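Local coordinates for putative uncharacterized protein (Enterobacter cloacae, PDB 4HFK) that is probably the immunity protein of a type VI secretion system, protecting its producer by binding and inhibiting a cognate amidase effector, at residues F15-K26 with F55-L66. Numbering follows the deposited sequence.
Sequences FENWVQNRCIGK and FEKADEVIVSLL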
loop_
_atom_site.group_PDB
_atom_site.type_symbol
_atom_site.label_atom_id
_atom_site.label_comp_id
_atom_site.label_asym_id
_atom_site.label_seq_id
_atom_site.Cartn_x
_atom_site.Cartn_y
_atom_site.Cartn_z
ATOM N N PHE B 15 -8.561 5.396 -7.120
ATOM C CA PHE B 15 -8.096 4.546 -8.210
ATOM C C PHE B 15 -6.657 4.056 -7.980
ATOM O O PHE B 15 -6.349 2.869 -8.177
ATOM C CB PHE B 15 -8.219 5.273 -9.555
ATOM C CG PHE B 15 -8.040 4.365 -10.740
ATOM C CD1 PHE B 15 -9.043 3.468 -11.100
ATOM C CD2 PHE B 15 -6.877 4.400 -11.489
ATOM C CE1 PHE B 15 -8.891 2.624 -12.183
ATOM C CE2 PHE B 15 -6.713 3.550 -12.583
ATOM C CZ PHE B 15 -7.720 2.664 -12.933
ATOM N N GLU B 16 -5.773 4.958 -7.562
ATOM C CA GLU B 16 -4.397 4.569 -7.224
ATOM C C GLU B 16 -4.351 3.453 -6.178
ATOM O O GLU B 16 -3.586 2.501 -6.307
ATOM C CB GLU B 16 -3.606 5.782 -6.712
ATOM C CG GLU B 16 -3.274 6.798 -7.809
ATOM C CD GLU B 16 -2.923 8.177 -7.254
ATOM O OE1 GLU B 16 -2.882 8.344 -6.007
ATOM O OE2 GLU B 16 -2.697 9.095 -8.072
ATOM N N ASN B 17 -5.155 3.593 -5.136
ATOM C CA ASN B 17 -5.196 2.603 -4.072
ATOM C C ASN B 17 -5.773 1.276 -4.557
ATOM O O ASN B 17 -5.293 0.212 -4.160
ATOM C CB ASN B 17 -5.949 3.162 -2.854
ATOM C CG ASN B 17 -5.226 4.362 -2.240
ATOM O OD1 ASN B 17 -4.039 4.570 -2.509
ATOM N ND2 ASN B 17 -5.935 5.159 -1.434
ATOM N N TRP B 18 -6.776 1.330 -5.432
ATOM C CA TRP B 18 -7.234 0.114 -6.094
ATOM C C TRP B 18 -6.066 -0.575 -6.797
ATOM O O TRP B 18 -5.822 -1.776 -6.596
ATOM C CB TRP B 18 -8.361 0.390 -7.100
ATOM C CG TRP B 18 -8.869 -0.893 -7.756
ATOM C CD1 TRP B 18 -9.831 -1.745 -7.269
ATOM C CD2 TRP B 18 -8.413 -1.472 -8.993
ATOM N NE1 TRP B 18 -10.011 -2.807 -8.140
ATOM C CE2 TRP B 18 -9.158 -2.660 -9.202
ATOM C CE3 TRP B 18 -7.471 -1.090 -9.954
ATOM C CZ2 TRP B 18 -8.968 -3.476 -10.328
ATOM C CZ3 TRP B 18 -7.292 -1.894 -11.074
ATOM C CH2 TRP B 18 -8.042 -3.077 -11.249
ATOM N N VAL B 19 -5.339 0.183 -7.612
ATOM C CA VAL B 19 -4.225 -0.382 -8.378
ATOM C C VAL B 19 -3.168 -0.965 -7.442
ATOM O O VAL B 19 -2.665 -2.075 -7.670
ATOM C CB VAL B 19 -3.558 0.667 -9.301
ATOM C CG1 VAL B 19 -2.265 0.102 -9.912
ATOM C CG2 VAL B 19 -4.522 1.108 -10.405
ATOM N N GLN B 20 -2.836 -0.219 -6.388
ATOM C CA GLN B 20 -1.806 -0.662 -5.445
ATOM C C GLN B 20 -2.228 -1.940 -4.719
ATOM O O GLN B 20 -1.457 -2.900 -4.630
ATOM C CB GLN B 20 -1.489 0.439 -4.425
ATOM C CG GLN B 20 -0.096 0.297 -3.784
ATOM C CD GLN B 20 -0.146 0.015 -2.290
ATOM O OE1 GLN B 20 -1.203 -0.281 -1.740
ATOM N NE2 GLN B 20 1.006 0.116 -1.626
ATOM N N ASN B 21 -3.452 -1.949 -4.198
ATOM C CA ASN B 21 -3.942 -3.100 -3.443
ATOM C C ASN B 21 -4.009 -4.335 -4.331
ATOM O O ASN B 21 -3.653 -5.439 -3.920
ATOM C CB ASN B 21 -5.323 -2.821 -2.855
ATOM C CG ASN B 21 -5.285 -1.871 -1.675
ATOM O OD1 ASN B 21 -6.313 -1.650 -1.029
ATOM N ND2 ASN B 21 -4.111 -1.290 -1.392
ATOM N N ARG B 22 -4.462 -4.142 -5.561
ATOM C CA ARG B 22 -4.500 -5.233 -6.522
ATOM C C ARG B 22 -3.089 -5.739 -6.881
ATOM O O ARG B 22 -2.875 -6.947 -7.047
ATOM C CB ARG B 22 -5.255 -4.799 -7.772
ATOM C CG ARG B 22 -5.297 -5.861 -8.825
ATOM C CD ARG B 22 -6.670 -5.934 -9.458
ATOM N NE ARG B 22 -6.706 -6.969 -10.484
ATOM C CZ ARG B 22 -7.275 -8.159 -10.318
ATOM N NH1 ARG B 22 -7.876 -8.456 -9.170
ATOM N NH2 ARG B 22 -7.256 -9.037 -11.307
ATOM N N CYS B 23 -2.125 -4.828 -7.000
ATOM C CA CYS B 23 -0.741 -5.253 -7.220
ATOM C C CYS B 23 -0.240 -6.116 -6.068
ATOM O O CYS B 23 0.385 -7.155 -6.290
ATOM C CB CYS B 23 0.195 -4.055 -7.363
ATOM S SG CYS B 23 0.135 -3.244 -8.933
ATOM N N ILE B 24 -0.497 -5.671 -4.842
ATOM C CA ILE B 24 -0.108 -6.432 -3.652
ATOM C C ILE B 24 -0.679 -7.842 -3.717
ATOM O O ILE B 24 0.011 -8.810 -3.402
ATOM C CB ILE B 24 -0.564 -5.725 -2.365
ATOM C CG1 ILE B 24 0.241 -4.432 -2.180
ATOM C CG2 ILE B 24 -0.368 -6.629 -1.155
ATOM C CD1 ILE B 24 -0.270 -3.524 -1.080
ATOM N N GLY B 25 -1.930 -7.955 -4.161
ATOM C CA GLY B 25 -2.582 -9.243 -4.309
ATOM C C GLY B 25 -1.886 -10.132 -5.323
ATOM O O GLY B 25 -1.825 -11.353 -5.155
ATOM N N LYS B 26 -1.364 -9.527 -6.385
ATOM C CA LYS B 26 -0.671 -10.282 -7.415
ATOM C C LYS B 26 0.725 -10.742 -6.998
ATOM O O LYS B 26 1.194 -11.763 -7.486
ATOM C CB LYS B 26 -0.574 -9.465 -8.710
ATOM C CG LYS B 26 -1.906 -9.280 -9.419
ATOM C CD LYS B 26 -1.713 -8.570 -10.753
ATOM C CE LYS B 26 -3.062 -8.283 -11.403
ATOM N NZ LYS B 26 -3.887 -9.523 -11.545
ATOM N N PHE B 55 -10.708 -0.222 -15.019
ATOM C CA PHE B 55 -10.128 -1.221 -14.131
ATOM C C PHE B 55 -9.627 -2.440 -14.911
ATOM O O PHE B 55 -8.564 -2.999 -14.596
ATOM C CB PHE B 55 -11.163 -1.623 -13.069
ATOM C CG PHE B 55 -11.571 -0.481 -12.172
ATOM C CD1 PHE B 55 -10.874 -0.225 -10.997
ATOM C CD2 PHE B 55 -12.633 0.348 -12.515
ATOM C CE1 PHE B 55 -11.238 0.831 -10.174
ATOM C CE2 PHE B 55 -12.996 1.411 -11.694
ATOM C CZ PHE B 55 -12.297 1.655 -10.532
ATOM N N GLU B 56 -10.387 -2.838 -15.933
ATOM C CA GLU B 56 -9.996 -3.954 -16.796
ATOM C C GLU B 56 -8.674 -3.656 -17.497
ATOM O O GLU B 56 -7.761 -4.476 -17.482
ATOM C CB GLU B 56 -11.092 -4.255 -17.831
ATOM C CG GLU B 56 -12.451 -4.607 -17.219
ATOM C CD GLU B 56 -13.550 -4.707 -18.258
ATOM O OE1 GLU B 56 -13.235 -4.720 -19.471
ATOM O OE2 GLU B 56 -14.734 -4.768 -17.859
ATOM N N LYS B 57 -8.570 -2.479 -18.108
ATOM C CA LYS B 57 -7.320 -2.080 -18.758
ATOM C C LYS B 57 -6.177 -1.925 -17.754
ATOM O O LYS B 57 -5.048 -2.330 -18.026
ATOM C CB LYS B 57 -7.511 -0.777 -19.536
ATOM C CG LYS B 57 -8.488 -0.904 -20.705
ATOM C CD LYS B 57 -8.519 0.375 -21.529
ATOM C CE LYS B 57 -9.471 0.250 -22.712
ATOM N NZ LYS B 57 -9.556 1.534 -23.467
ATOM N N ALA B 58 -6.473 -1.347 -16.592
ATOM C CA ALA B 58 -5.462 -1.155 -15.555
ATOM C C ALA B 58 -4.859 -2.481 -15.107
ATOM O O ALA B 58 -3.665 -2.568 -14.817
ATOM C CB ALA B 58 -6.056 -0.411 -14.364
ATOM N N ASP B 59 -5.688 -3.515 -15.037
ATOM C CA ASP B 59 -5.213 -4.829 -14.633
ATOM C C ASP B 59 -4.191 -5.372 -15.631
ATOM O O ASP B 59 -3.230 -6.032 -15.244
ATOM C CB ASP B 59 -6.380 -5.807 -14.483
ATOM C CG ASP B 59 -6.014 -7.007 -13.641
ATOM O OD1 ASP B 59 -5.725 -6.822 -12.437
ATOM O OD2 ASP B 59 -6.018 -8.131 -14.179
ATOM N N GLU B 60 -4.399 -5.097 -16.916
ATOM C CA GLU B 60 -3.418 -5.473 -17.934
ATOM C C GLU B 60 -2.120 -4.693 -17.757
ATOM O O GLU B 60 -1.025 -5.252 -17.877
ATOM C CB GLU B 60 -3.967 -5.206 -19.338
ATOM C CG GLU B 60 -5.131 -6.099 -19.733
ATOM N N VAL B 61 -2.241 -3.395 -17.488
ATOM C CA VAL B 61 -1.060 -2.561 -17.292
ATOM C C VAL B 61 -0.280 -3.078 -16.089
ATOM O O VAL B 61 0.944 -3.214 -16.138
ATOM C CB VAL B 61 -1.442 -1.068 -17.113
ATOM C CG1 VAL B 61 -0.239 -0.253 -16.698
ATOM C CG2 VAL B 61 -2.036 -0.519 -18.407
ATOM N N ILE B 62 -1.002 -3.394 -15.017
ATOM C CA ILE B 62 -0.401 -3.971 -13.818
ATOM C C ILE B 62 0.436 -5.223 -14.132
ATOM O O ILE B 62 1.600 -5.326 -13.724
ATOM C CB ILE B 62 -1.491 -4.317 -12.783
ATOM C CG1 ILE B 62 -2.071 -3.037 -12.172
ATOM C CG2 ILE B 62 -0.938 -5.194 -11.682
ATOM C CD1 ILE B 62 -3.307 -3.273 -11.331
ATOM N N VAL B 63 -0.154 -6.176 -14.849
ATOM C CA VAL B 63 0.540 -7.431 -15.141
ATOM C C VAL B 63 1.834 -7.169 -15.925
ATOM O O VAL B 63 2.869 -7.793 -15.663
ATOM C CB VAL B 63 -0.377 -8.432 -15.885
ATOM C CG1 VAL B 63 0.410 -9.645 -16.350
ATOM C CG2 VAL B 63 -1.521 -8.877 -14.969
ATOM N N SER B 64 1.774 -6.213 -16.854
ATOM C CA SER B 64 2.931 -5.851 -17.657
ATOM C C SER B 64 4.018 -5.145 -16.839
ATOM O O SER B 64 5.201 -5.465 -16.966
ATOM C CB SER B 64 2.499 -4.970 -18.830
ATOM O OG SER B 64 3.620 -4.613 -19.626
ATOM N N LEU B 65 3.625 -4.183 -16.006
ATOM C CA LEU B 65 4.604 -3.424 -15.225
ATOM C C LEU B 65 5.242 -4.252 -14.100
ATOM O O LEU B 65 6.411 -4.048 -13.763
ATOM C CB LEU B 65 3.987 -2.133 -14.669
ATOM C CG LEU B 65 3.740 -1.004 -15.676
ATOM C CD1 LEU B 65 3.189 0.242 -14.988
ATOM C CD2 LEU B 65 5.008 -0.653 -16.424
ATOM N N LEU B 66 4.478 -5.187 -13.531
ATOM C CA LEU B 66 4.986 -6.057 -12.465
ATOM C C LEU B 66 6.220 -6.848 -12.907
ATOM O O LEU B 66 7.039 -7.245 -12.074
ATOM C CB LEU B 66 3.897 -7.011 -11.954
ATOM C CG LEU B 66 2.955 -6.466 -10.874
ATOM C CD1 LEU B 66 1.903 -7.496 -10.497
ATOM C CD2 LEU B 66 3.727 -6.035 -9.630
HETATM O O HOH W 1 -5.150 -10.388 -13.982
#
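F55 lays its ring beside F15 and W18, meeting each in an edge-to-face stack. Its CD1 edge drives into the indole, CD1 lying 3.4 Å from W18 CD2 over the centre of that face, the ring planes nearly perpendicular at 83°. One of its own faces receives the edge of F15, whose CE1 sits 3.6 Å from F55 CE1, displaced toward the rim. F55 CB adds a CH-pi contact over the six-membered ring of W18. F15 and W18 hold CG anti to the backbone N (chi1 -178° in W18), which carries their rings across to F55 and to the A58 methyl, 3.8 Å from both F15 CZ and W18 CZ3. Further along, I62 fits knobs-into-holes among V19, R22, C23 and K26, its CG2 3.5 Å from C23 SG. This joins helices 11-27 and 52-66 of an all-helical fold, the local segment axes 10.6 Å apart and crossing at -50°. Flanking the apolar seam, the D59 carboxylate forms a salt-bridge network with R22 and K26, though the doubtful placing of OD1 leaves its details uncertain; R22 NH2 to D59 OD2, at 3.3 Å, is straight but weak. A water accepts from K26 NZ at 2.9 Å. K26's aliphatic chain lies across I62 and L66. Beyond this shell, L45 of helix 31-47 packs on F55, and R22 NH2 hydrogen-bonds to the backbone of another protein's chain, probably the amidase.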